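Variant surface glycoprotein MITat 1.13 (Trypanosoma brucei, PDB 6Z8H) probably forms, together with many copies of itself, the dense coat of the parasite surface, whose antigenic switching lets the trypanosome evade the immune response of its host. Local coordinates at residues A[82-86]-A[299-304]; A[232-236]-A[247-251]. All coordinates share one frame; numbering follows the deposited sequence.

Interaction 1. Residues A[82-86]-A[299-304]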
loop_
_atom_site.group_PDB
_atom_site.type_symbol
_atom_site.label_atom_id
_atom_site.label_comp_id
_atom_site.label_asym_id
_atom_site.label_seq_id
_atom_site.Cartn_x
_atom_site.Cartn_y
_atom_site.Cartn_z
ATOM N N ARG A 82 43.131 7.110 -2.429
ATOM C CA ARG A 82 43.076 7.666 -3.768
ATOM C C ARG A 82 42.176 6.839 -4.683
ATOM O O ARG A 82 41.622 7.400 -5.629
ATOM C CB ARG A 82 44.489 7.765 -4.341
ATOM C CG ARG A 82 45.336 8.834 -3.663
ATOM C CD ARG A 82 46.731 8.794 -4.210
ATOM N NE ARG A 82 47.637 9.717 -3.546
ATOM C CZ ARG A 82 47.725 11.011 -3.829
ATOM N NH1 ARG A 82 46.933 11.556 -4.743
ATOM N NH2 ARG A 82 48.595 11.767 -3.191
ATOM N N LYS A 83 42.059 5.525 -4.452
ATOM C CA LYS A 83 41.121 4.676 -5.200
ATOM C C LYS A 83 39.671 4.906 -4.772
ATOM O O LYS A 83 38.763 4.677 -5.557
ATOM C CB LYS A 83 41.502 3.202 -5.003
ATOM C CG LYS A 83 42.942 2.855 -5.499
ATOM C CD LYS A 83 43.371 1.437 -5.145
ATOM C CE LYS A 83 44.651 1.046 -5.857
ATOM N NZ LYS A 83 45.010 -0.381 -5.580
ATOM N N ILE A 84 39.427 5.419 -3.573
ATOM C CA ILE A 84 38.065 5.626 -3.082
ATOM C C ILE A 84 37.530 7.012 -3.432
ATOM O O ILE A 84 36.337 7.162 -3.730
ATOM C CB ILE A 84 38.044 5.393 -1.564
ATOM C CG1 ILE A 84 38.531 3.988 -1.229
ATOM C CG2 ILE A 84 36.674 5.682 -1.001
ATOM C CD1 ILE A 84 38.699 3.740 0.215
ATOM N N LEU A 85 38.387 8.041 -3.402
ATOM C CA LEU A 85 37.898 9.392 -3.660
ATOM C C LEU A 85 37.092 9.547 -4.945
ATOM O O LEU A 85 36.075 10.259 -4.914
ATOM C CB LEU A 85 39.047 10.398 -3.576
ATOM C CG LEU A 85 39.754 10.488 -2.235
ATOM C CD1 LEU A 85 40.754 11.661 -2.252
ATOM C CD2 LEU A 85 38.815 10.639 -1.074
ATOM N N PRO A 86 37.465 8.951 -6.082
ATOM C CA PRO A 86 36.656 9.139 -7.299
ATOM C C PRO A 86 35.273 8.517 -7.226
ATOM O O PRO A 86 34.452 8.798 -8.102
ATOM C CB PRO A 86 37.494 8.464 -8.401
ATOM C CG PRO A 86 38.914 8.528 -7.862
ATOM C CD PRO A 86 38.760 8.309 -6.379
ATOM N N MET A 299 37.848 13.279 -10.570
ATOM C CA MET A 299 38.584 12.860 -9.382
ATOM C C MET A 299 39.628 11.786 -9.676
ATOM O O MET A 299 40.617 11.703 -8.944
ATOM C CB MET A 299 37.605 12.508 -8.254
ATOM C CG MET A 299 38.229 12.256 -6.904
ATOM S SD MET A 299 39.282 13.587 -6.293
ATOM C CE MET A 299 38.124 14.891 -5.931
ATOM N N VAL A 300 39.469 10.987 -10.735
ATOM C CA VAL A 300 40.599 10.165 -11.170
ATOM C C VAL A 300 41.810 11.037 -11.491
ATOM O O VAL A 300 42.941 10.733 -11.088
ATOM C CB VAL A 300 40.206 9.277 -12.364
ATOM C CG1 VAL A 300 41.448 8.668 -12.960
ATOM C CG2 VAL A 300 39.230 8.197 -11.918
ATOM N N ILE A 301 41.589 12.141 -12.208
ATOM C CA ILE A 301 42.685 13.052 -12.544
ATOM C C ILE A 301 43.262 13.677 -11.281
ATOM O O ILE A 301 44.481 13.755 -11.098
ATOM C CB ILE A 301 42.174 14.132 -13.509
ATOM C CG1 ILE A 301 41.674 13.494 -14.808
ATOM C CG2 ILE A 301 43.297 15.147 -13.802
ATOM C CD1 ILE A 301 41.024 14.468 -15.770
ATOM N N LYS A 302 42.390 14.153 -10.398
ATOM C CA LYS A 302 42.860 14.878 -9.227
ATOM C C LYS A 302 43.623 13.965 -8.277
ATOM O O LYS A 302 44.662 14.358 -7.730
ATOM C CB LYS A 302 41.660 15.509 -8.495
ATOM C CG LYS A 302 40.976 16.652 -9.258
ATOM C CD LYS A 302 39.567 16.937 -8.839
ATOM C CE LYS A 302 39.437 17.859 -7.747
ATOM N NZ LYS A 302 40.113 19.179 -7.957
ATOM N N ALA A 303 43.105 12.759 -8.041
ATOM C CA ALA A 303 43.590 11.888 -6.980
ATOM C C ALA A 303 44.550 10.819 -7.473
ATOM O O ALA A 303 45.400 10.375 -6.699
ATOM C CB ALA A 303 42.406 11.208 -6.271
ATOM N N LEU A 304 44.411 10.358 -8.722
ATOM C CA LEU A 304 45.230 9.268 -9.231
ATOM C C LEU A 304 46.258 9.694 -10.269
ATOM O O LEU A 304 47.153 8.900 -10.565
ATOM C CB LEU A 304 44.351 8.149 -9.799
ATOM C CG LEU A 304 43.529 7.388 -8.755
ATOM C CD1 LEU A 304 42.487 6.465 -9.411
ATOM C CD2 LEU A 304 44.432 6.583 -7.838
HETATM O O HOH W 1 46.881 13.730 -6.480
#

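Interaction 2. Residues A[232-236]-A[247-251]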
loop_
_atom_site.group_PDB
_atom_site.type_symbol
_atom_site.label_atom_id
_atom_site.label_comp_id
_atom_site.label_asym_id
_atom_site.label_seq_id
_atom_site.Cartn_x
_atom_site.Cartn_y
_atom_site.Cartn_z
ATOM N N SER A 232 -28.429 -5.616 -21.377
ATOM C CA SER A 232 -29.867 -5.629 -21.143
ATOM C C SER A 232 -30.532 -6.742 -21.951
ATOM O O SER A 232 -30.133 -7.046 -23.076
ATOM C CB SER A 232 -30.469 -4.272 -21.513
ATOM O OG SER A 232 -31.830 -4.199 -21.171
ATOM N N LYS A 233 -31.585 -7.334 -21.378
ATOM C CA LYS A 233 -32.336 -8.416 -22.013
ATOM C C LYS A 233 -33.837 -8.201 -21.861
ATOM O O LYS A 233 -34.325 -7.795 -20.800
ATOM C CB LYS A 233 -31.973 -9.804 -21.416
ATOM C CG LYS A 233 -30.539 -10.270 -21.704
ATOM C CD LYS A 233 -29.986 -11.266 -20.668
ATOM C CE LYS A 233 -30.246 -12.716 -21.029
ATOM N NZ LYS A 233 -29.505 -13.669 -20.154
ATOM N N ASP A 234 -34.569 -8.504 -22.930
ATOM C CA ASP A 234 -36.027 -8.581 -22.866
ATOM C C ASP A 234 -36.435 -9.653 -23.873
ATOM O O ASP A 234 -36.496 -9.373 -25.071
ATOM C CB ASP A 234 -36.660 -7.239 -23.199
ATOM C CG ASP A 234 -38.153 -7.233 -22.962
ATOM O OD1 ASP A 234 -38.743 -8.318 -22.926
ATOM O OD2 ASP A 234 -38.733 -6.142 -22.811
ATOM N N GLU A 235 -36.735 -10.872 -23.435
ATOM C CA GLU A 235 -37.061 -11.988 -24.352
ATOM C C GLU A 235 -38.551 -12.292 -24.230
ATOM O O GLU A 235 -38.937 -13.436 -24.548
ATOM C CB GLU A 235 -36.210 -13.216 -24.023
ATOM C CG GLU A 235 -34.780 -13.115 -24.524
ATOM C CD GLU A 235 -33.848 -14.196 -24.003
ATOM O OE1 GLU A 235 -33.664 -14.270 -22.771
ATOM O OE2 GLU A 235 -33.311 -14.959 -24.828
ATOM N N SER A 236 -39.364 -11.325 -23.788
ATOM C CA SER A 236 -40.787 -11.584 -23.652
ATOM C C SER A 236 -41.443 -11.956 -24.985
ATOM O O SER A 236 -42.426 -12.716 -25.005
ATOM C CB SER A 236 -41.442 -10.366 -23.005
ATOM O OG SER A 236 -41.073 -9.176 -23.664
ATOM N N ARG A 247 -36.974 -17.639 -19.670
ATOM C CA ARG A 247 -36.479 -16.476 -20.395
ATOM C C ARG A 247 -36.380 -15.256 -19.485
ATOM O O ARG A 247 -37.123 -15.116 -18.514
ATOM C CB ARG A 247 -37.384 -16.130 -21.587
ATOM C CG ARG A 247 -37.506 -17.247 -22.613
ATOM C CD ARG A 247 -36.198 -17.456 -23.302
ATOM N NE ARG A 247 -36.226 -18.386 -24.442
ATOM C CZ ARG A 247 -35.873 -19.664 -24.385
ATOM N NH1 ARG A 247 -35.613 -20.245 -23.224
ATOM N NH2 ARG A 247 -35.856 -20.389 -25.494
ATOM N N ALA A 248 -35.467 -14.359 -19.844
ATOM C CA ALA A 248 -35.297 -13.096 -19.134
ATOM C C ALA A 248 -36.336 -12.117 -19.666
ATOM O O ALA A 248 -36.222 -11.638 -20.803
ATOM C CB ALA A 248 -33.886 -12.546 -19.350
ATOM N N ILE A 249 -37.382 -11.853 -18.876
ATOM C CA ILE A 249 -38.510 -11.056 -19.351
ATOM C C ILE A 249 -38.447 -9.590 -18.944
ATOM O O ILE A 249 -39.290 -8.801 -19.395
ATOM C CB ILE A 249 -39.859 -11.665 -18.918
ATOM C CG1 ILE A 249 -40.038 -11.598 -17.400
ATOM C CG2 ILE A 249 -39.969 -13.114 -19.399
ATOM C CD1 ILE A 249 -41.447 -12.047 -16.957
ATOM N N HIS A 250 -37.498 -9.200 -18.101
ATOM C CA HIS A 250 -37.276 -7.794 -17.798
ATOM C C HIS A 250 -35.862 -7.649 -17.262
ATOM O O HIS A 250 -35.323 -8.577 -16.645
ATOM C CB HIS A 250 -38.273 -7.240 -16.767
ATOM C CG HIS A 250 -38.254 -5.745 -16.655
ATOM N ND1 HIS A 250 -39.009 -4.927 -17.468
ATOM C CD2 HIS A 250 -37.556 -4.919 -15.839
ATOM C CE1 HIS A 250 -38.767 -3.664 -17.169
ATOM N NE2 HIS A 250 -37.902 -3.631 -16.170
ATOM N N SER A 251 -35.268 -6.479 -17.490
ATOM C CA SER A 251 -33.926 -6.197 -17.007
ATOM C C SER A 251 -33.910 -4.889 -16.229
ATOM O O SER A 251 -34.650 -3.954 -16.549
ATOM C CB SER A 251 -32.920 -6.100 -18.165
ATOM O OG SER A 251 -32.656 -7.374 -18.723
#

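Interaction 1. Residues A[82-86]-A[299-304]
Pro-86 lies against Met-299 where two nearly antiparallel helices meet, the long helix 78-129 and the short helix 294-304, with segment axes 8.6 Å apart. This is the tight part of the contact. Met-299 holds CG anti to its own N (chi1 -171°), which sets that carbon 3.5 Å from Pro-86 N; the bend at the next torsion brings SD to 4.2 Å from Leu-85 CB. The methionine chain and the proline cross at about a right angle, while Pro-86 CB meets Val-300 CG2 at 3.9 Å. Leu-85 and Met-299 also touch Leu-379 and Ala-376 of the second subunit, so the interhelical seam belongs to the dimer interface as well.

Toward Arg-82 the contact is more polar and partly exposed. The chain of Arg-82 runs extended from CG to NE alongside Ala-303, and NH1 donates to Ala-303 O over 2.8 Å, with the carbonyl oxygen close to the guanidinium plane. A water accepting from the same NH1 donates to Lys-302 O, so one nitrogen reaches two successive carbonyls, one directly and one through the water. The backbone of helix 78-129 pays for its proline: Pro-86 has no N-H to offer Arg-82 O. That buried oxygen has no polar partner and sits 3.7 Å from Leu-304 CG, implying that apolar packing accommodates a missing helical bond.

Interaction 2. Residues A[232-236]-A[247-251]
Ser-251 OG is held by two groups: it donates to Lys-233 O over 2.7 Å, and it is hydrogen-bonded to His-196 ND1 on strand 194-202. The acceptor is met in its carbonyl plane, on a lone pair. Strand 247-253 is, within this chain, an outermost strand of an antiparallel sheet, and the loop at 232-236, which closes with an Asx turn, runs along it. Arg-247 bonds through its backbone to Ala-199, and Ile-249 and His-250 both to Leu-197, consistent with a classic beta bulge; Ala-248 offers its carbonyl to the loop.

There the link is reciprocal. Glu-235 N donates to Ala-248 O over 2.8 Å, almost straight into the carbonyl oxygen, while Ala-248 N gives a weak bond of 3.4 Å to Glu-235 OE1. With CG beside the backbone N (chi1 -77°) and the chain extended beyond it, the glutamate reaches back to the strand from its N-cap position before helix 236-239. Its chain crosses that of Arg-247 at about a right angle. The two charges do not form a salt bridge: OE2 stays 4.5 Å from Arg-247 NE, well out of the guanidinium plane, so any attraction is probably diffuse. Between the segments, the methyl of Ala-248 packs on Lys-233 CB at 3.9 Å.

Across the subunit boundary, His-250 ND1 is hydrogen-bonded to Lys-149 NZ of the second subunit, which also makes a long, weak ion pair with Asp-234 OD2. The other oxygen, OD1, fixes the turn: it accepts from Ser-236 N at 3.2 Å and, on its syn side and 24° out of the carboxylate plane, from Ser-236 OG at 2.6 Å.

Interactions 1 and 2 lie on opposite sides of the chain's centre, their own centres about 80 Å apart, and share no helix or strand. Interaction 1 is a buried joint between helices distant in sequence; interaction 2, nested within the chain loop that interaction 1 closes, is a surface contact between the strand outermost in its sheet within this chain and the segment leading into a short helix. Their chemistry follows their place: apolar side chains fill the helical seam, with a polar grip at one end, whereas backbone groups, hydroxyls and carboxylates do most of the work at the sheet. Both reach the second subunit, the first through packing on its apolar residues, the second partly through a lysine.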